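Local coordinates for glucose-6-phosphate isomerase (Chlamydia trachomatis D/UW-3/CX, PDB 6OTU) that catalyses the reversible isomerisation of glucose-6-phosphate to fructose-6-phosphate, at the interface of chains A and B. Numbering follows the deposited sequence. Chains: chain A/B, Glucose-6-phosphate isomerase.

Contact 1: the interface of chains A and B. Residues chain A 57, 427, 431, 435, 458; chain B 528, 532.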
# COMPACT_ATOMS: atom_id res chain seq x y z
N SER A 57 -10.34 -15.07 -15.76
CA SER A 57 -9.42 -15.97 -16.45
C SER A 57 -8.32 -16.38 -15.48
O SER A 57 -7.74 -15.53 -14.81
CB SER A 57 -8.81 -15.32 -17.69
OG SER A 57 -8.20 -16.29 -18.54
N PHE A 427 -5.73 -1.81 -20.80
CA PHE A 427 -6.09 -3.22 -20.68
C PHE A 427 -5.01 -4.12 -21.27
O PHE A 427 -4.66 -5.16 -20.68
CB PHE A 427 -7.43 -3.49 -21.35
CG PHE A 427 -7.98 -4.84 -21.03
CD1 PHE A 427 -8.27 -5.18 -19.71
CD2 PHE A 427 -8.20 -5.77 -22.02
CE1 PHE A 427 -8.76 -6.42 -19.40
CE2 PHE A 427 -8.69 -7.01 -21.70
CZ PHE A 427 -8.97 -7.34 -20.38
N VAL A 431 -2.93 -7.52 -19.75
CA VAL A 431 -2.85 -8.82 -20.41
C VAL A 431 -1.40 -9.20 -20.68
O VAL A 431 -0.96 -10.32 -20.39
CB VAL A 431 -3.69 -8.82 -21.70
CG1 VAL A 431 -3.38 -10.05 -22.54
CG2 VAL A 431 -5.20 -8.72 -21.39
N LEU A 435 0.55 -12.64 -19.02
CA LEU A 435 1.22 -13.61 -19.90
C LEU A 435 2.73 -13.63 -19.68
O LEU A 435 3.33 -14.71 -19.60
CB LEU A 435 0.90 -13.28 -21.36
CG LEU A 435 -0.52 -13.65 -21.75
CD1 LEU A 435 -0.79 -13.25 -23.17
CD2 LEU A 435 -0.75 -15.14 -21.59
N ILE A 458 -7.11 -12.85 -13.74
CA ILE A 458 -7.59 -11.65 -14.41
C ILE A 458 -9.10 -11.59 -14.20
O ILE A 458 -9.82 -12.49 -14.63
CB ILE A 458 -7.27 -11.65 -15.92
CG1 ILE A 458 -5.78 -11.87 -16.19
CG2 ILE A 458 -7.75 -10.35 -16.55
CD1 ILE A 458 -5.43 -11.93 -17.70
N LEU B 528 -6.33 -14.54 -25.20
CA LEU B 528 -6.83 -13.88 -24.00
C LEU B 528 -7.81 -12.78 -24.38
O LEU B 528 -8.93 -12.73 -23.88
CB LEU B 528 -5.67 -13.31 -23.19
CG LEU B 528 -5.31 -14.02 -21.88
CD1 LEU B 528 -4.26 -13.23 -21.09
CD2 LEU B 528 -6.56 -14.19 -21.03
N LEU B 532 -11.72 -12.38 -22.94
CA LEU B 532 -12.04 -11.33 -21.99
C LEU B 532 -12.96 -10.27 -22.58
O LEU B 532 -13.36 -9.35 -21.85
CB LEU B 532 -10.76 -10.66 -21.47
CG LEU B 532 -9.79 -11.51 -20.64
CD1 LEU B 532 -8.43 -10.86 -20.57
CD2 LEU B 532 -10.30 -11.72 -19.23
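B:Leu528 and B:Leu532, one turn apart on the C-terminal helix 522-532, press their branches into an apolar groove of chain A. Helix 422-439 forms one wall with A:Phe427, A:Val431 and A:Leu435, while A:Ile458 of strand 456-461 and A:Ser57 of strand 54-57 close the other.

Among the aliphatic contacts, CD1 of B:Leu528 is the common meeting point. CD1 of B:Leu528 lies 3.6 Å from CG1 of A:Val431, whose side chain runs past it in the opposite direction, and it meets A:Leu435 and A:Ile458 tip to tip, with CD1 of A:Ile458 at 3.8 Å. The two methyls of A:Val431 are shared between the leucines: CG1, anti to the backbone N (chi1 168°), faces B:Leu528, and CG2 points at CD1 of B:Leu532. A:Ile458 is divided in the same way, its CG2 lying 3.9 Å from CD2 of B:Leu532 as the two side chains cross at about a right angle.

The aromatic contact is made at a rim. CB of B:Leu532 lies in the plane of the A:Phe427 ring, at its edge, and CD1 comes to 3.6 Å from CZ; within chain A, CG2 of A:Val431 rests over one face, displaced toward the rim, which probably limits how the ring can turn.

A polar group borders the groove on the strand side, where the hydroxyl OG of A:Ser57 packs 3.6 Å from the methyl CD2 of B:Leu528.

Contact 2: the interface of chains A and B. Residues chain A 186, 188, 190-191, 194; chain B 172, 340, 343, 411.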
# COMPACT_ATOMS: atom_id res chain seq x y z
N ASN A 186 -6.92 9.08 11.60
CA ASN A 186 -5.80 8.93 12.52
C ASN A 186 -5.98 9.78 13.78
O ASN A 186 -6.52 10.89 13.74
CB ASN A 186 -4.49 9.33 11.81
CG ASN A 186 -3.24 8.66 12.40
OD1 ASN A 186 -3.20 8.30 13.58
ND2 ASN A 186 -2.22 8.50 11.57
N ASP A 188 -3.40 11.00 15.00
CA ASP A 188 -2.51 12.06 14.55
C ASP A 188 -3.32 13.30 14.22
O ASP A 188 -4.06 13.31 13.23
CB ASP A 188 -1.71 11.59 13.33
CG ASP A 188 -0.77 12.65 12.79
OD1 ASP A 188 -0.66 13.75 13.37
OD2 ASP A 188 -0.10 12.36 11.79
N ASP A 190 -2.60 15.98 12.85
CA ASP A 190 -2.31 16.57 11.55
C ASP A 190 -3.35 16.13 10.53
O ASP A 190 -3.66 16.88 9.59
CB ASP A 190 -0.89 16.21 11.10
CG ASP A 190 0.16 17.07 11.78
OD1 ASP A 190 -0.19 18.16 12.27
OD2 ASP A 190 1.34 16.65 11.83
N ASN A 191 -3.93 14.94 10.71
CA ASN A 191 -5.04 14.50 9.86
C ASN A 191 -6.23 15.45 9.97
O ASN A 191 -6.76 15.91 8.95
CB ASN A 191 -5.43 13.07 10.23
CG ASN A 191 -6.35 12.41 9.20
OD1 ASN A 191 -6.74 11.25 9.36
ND2 ASN A 191 -6.70 13.14 8.14
N GLU A 194 -5.25 19.02 8.43
CA GLU A 194 -5.26 19.14 6.97
C GLU A 194 -6.67 19.29 6.44
O GLU A 194 -6.90 20.03 5.47
CB GLU A 194 -4.55 17.95 6.30
CG GLU A 194 -5.30 16.60 6.39
CD GLU A 194 -4.59 15.42 5.73
OE1 GLU A 194 -3.58 15.63 5.00
OE2 GLU A 194 -5.03 14.26 5.96
N GLN B 172 4.11 19.19 3.16
CA GLN B 172 2.90 19.99 3.12
C GLN B 172 2.52 20.56 4.49
O GLN B 172 2.02 21.68 4.57
CB GLN B 172 1.77 19.13 2.56
CG GLN B 172 0.56 19.85 2.06
CD GLN B 172 -0.53 18.87 1.61
OE1 GLN B 172 -0.85 17.92 2.33
NE2 GLN B 172 -1.07 19.08 0.42
N THR B 340 0.80 11.42 9.34
CA THR B 340 -0.07 11.69 8.20
C THR B 340 0.74 12.21 7.02
O THR B 340 0.53 11.80 5.87
CB THR B 340 -1.17 12.69 8.62
OG1 THR B 340 -2.08 12.05 9.53
CG2 THR B 340 -1.97 13.18 7.41
N LYS B 343 2.07 9.71 4.47
CA LYS B 343 1.07 8.79 3.92
C LYS B 343 1.54 8.14 2.62
O LYS B 343 1.16 7.00 2.34
CB LYS B 343 -0.27 9.51 3.72
CG LYS B 343 -1.45 8.69 4.23
CD LYS B 343 -2.50 9.51 4.98
CE LYS B 343 -3.35 10.38 4.04
NZ LYS B 343 -4.38 11.18 4.78
N ARG B 411 1.44 20.66 12.00
CA ARG B 411 0.54 21.76 11.67
C ARG B 411 0.13 22.59 12.87
O ARG B 411 -0.58 23.58 12.68
CB ARG B 411 -0.69 21.22 10.97
CG ARG B 411 -0.35 20.66 9.60
CD ARG B 411 -1.57 20.12 8.95
NE ARG B 411 -1.24 19.30 7.80
CZ ARG B 411 -1.38 19.71 6.54
NH1 ARG B 411 -1.84 20.93 6.29
NH2 ARG B 411 -1.07 18.90 5.54
O HOH W 1 -3.12 16.86 2.70
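B:Thr340, at the start of the 3-10 helix 340-342, meets the carboxylate of A:Asp188 with both its backbone and its side chain. The tightly packed part of the contact is built on OD2 of this aspartate, which accepts two bonds. The amide N of B:Thr340 is 2.8 Å from OD2 of A:Asp188, nearly along its C-O axis. The hydroxyl OG1 of B:Thr340 donates to the same OD2 of A:Asp188 at 3.0 Å, from well above the carboxylate plane. With OG1 beside its own backbone N (chi1 -69°), the threonine can present both donors to one oxygen. The other oxygen, OD1, accepts the backbone N of A:Asp190 from above the plane, which probably helps to fix the rotation of the carboxylate. A second shell within chain A probably steadies the loop before helix 189-196: OD1 of A:Asn186 accepts the backbone N of A:Asp188, and OD1 of A:Asn191 receives the backbone N of A:Asn186 in its carbonyl plane, on a lone pair.

Nearby, OD1 of A:Asp190 accepts the backbone N of B:Arg411 at 3.0 Å, on the syn side but tilted 34° out of the carboxylate plane. The arginine then extends along helix 189-196 and lays one face of its guanidinium over CB of A:Glu194, which stands 3.6 Å from CZ above the centre of the group. This is packing on an aliphatic carbon; OE1 of A:Glu194 remains 4.2 Å from NH2 of B:Arg411, where any attraction would be longer-range.

The far end is looser. CG of A:Glu194 sits between its backbone N and carbonyl carbon (chi1 70°), and the extended chain brings the carboxylate up against the methyl CG2 of B:Thr340, which comes from the opposite direction. There OE2 makes a weak salt bridge, 3.4 Å long, to NZ of the poorly ordered B:Lys343, while OE1 reaches OE1 of B:Gln172 through a water. The patch thus joins the helix 189-196 region of one subunit to three segments of the other, probably helping to hold the dimer in register.

Contact 1 and contact 2 lie about 39 Å apart, measured between the centres of their C-alpha atoms, and share no residue or secondary-structure element. Both belong to the same two-fold interface, and each recurs with the chains exchanged. Contact 1 is a predominantly apolar docking of a C-terminal helix, whereas contact 2 is built mainly from directed polar bonds, so the subunits are joined by complementary means at well-separated points. The centre of contact 1 is about 18 Å from the active-site A:His386, and that of contact 2 about 22 Å from A:Glu355; both probably support the dimeric framework around the catalytic centre.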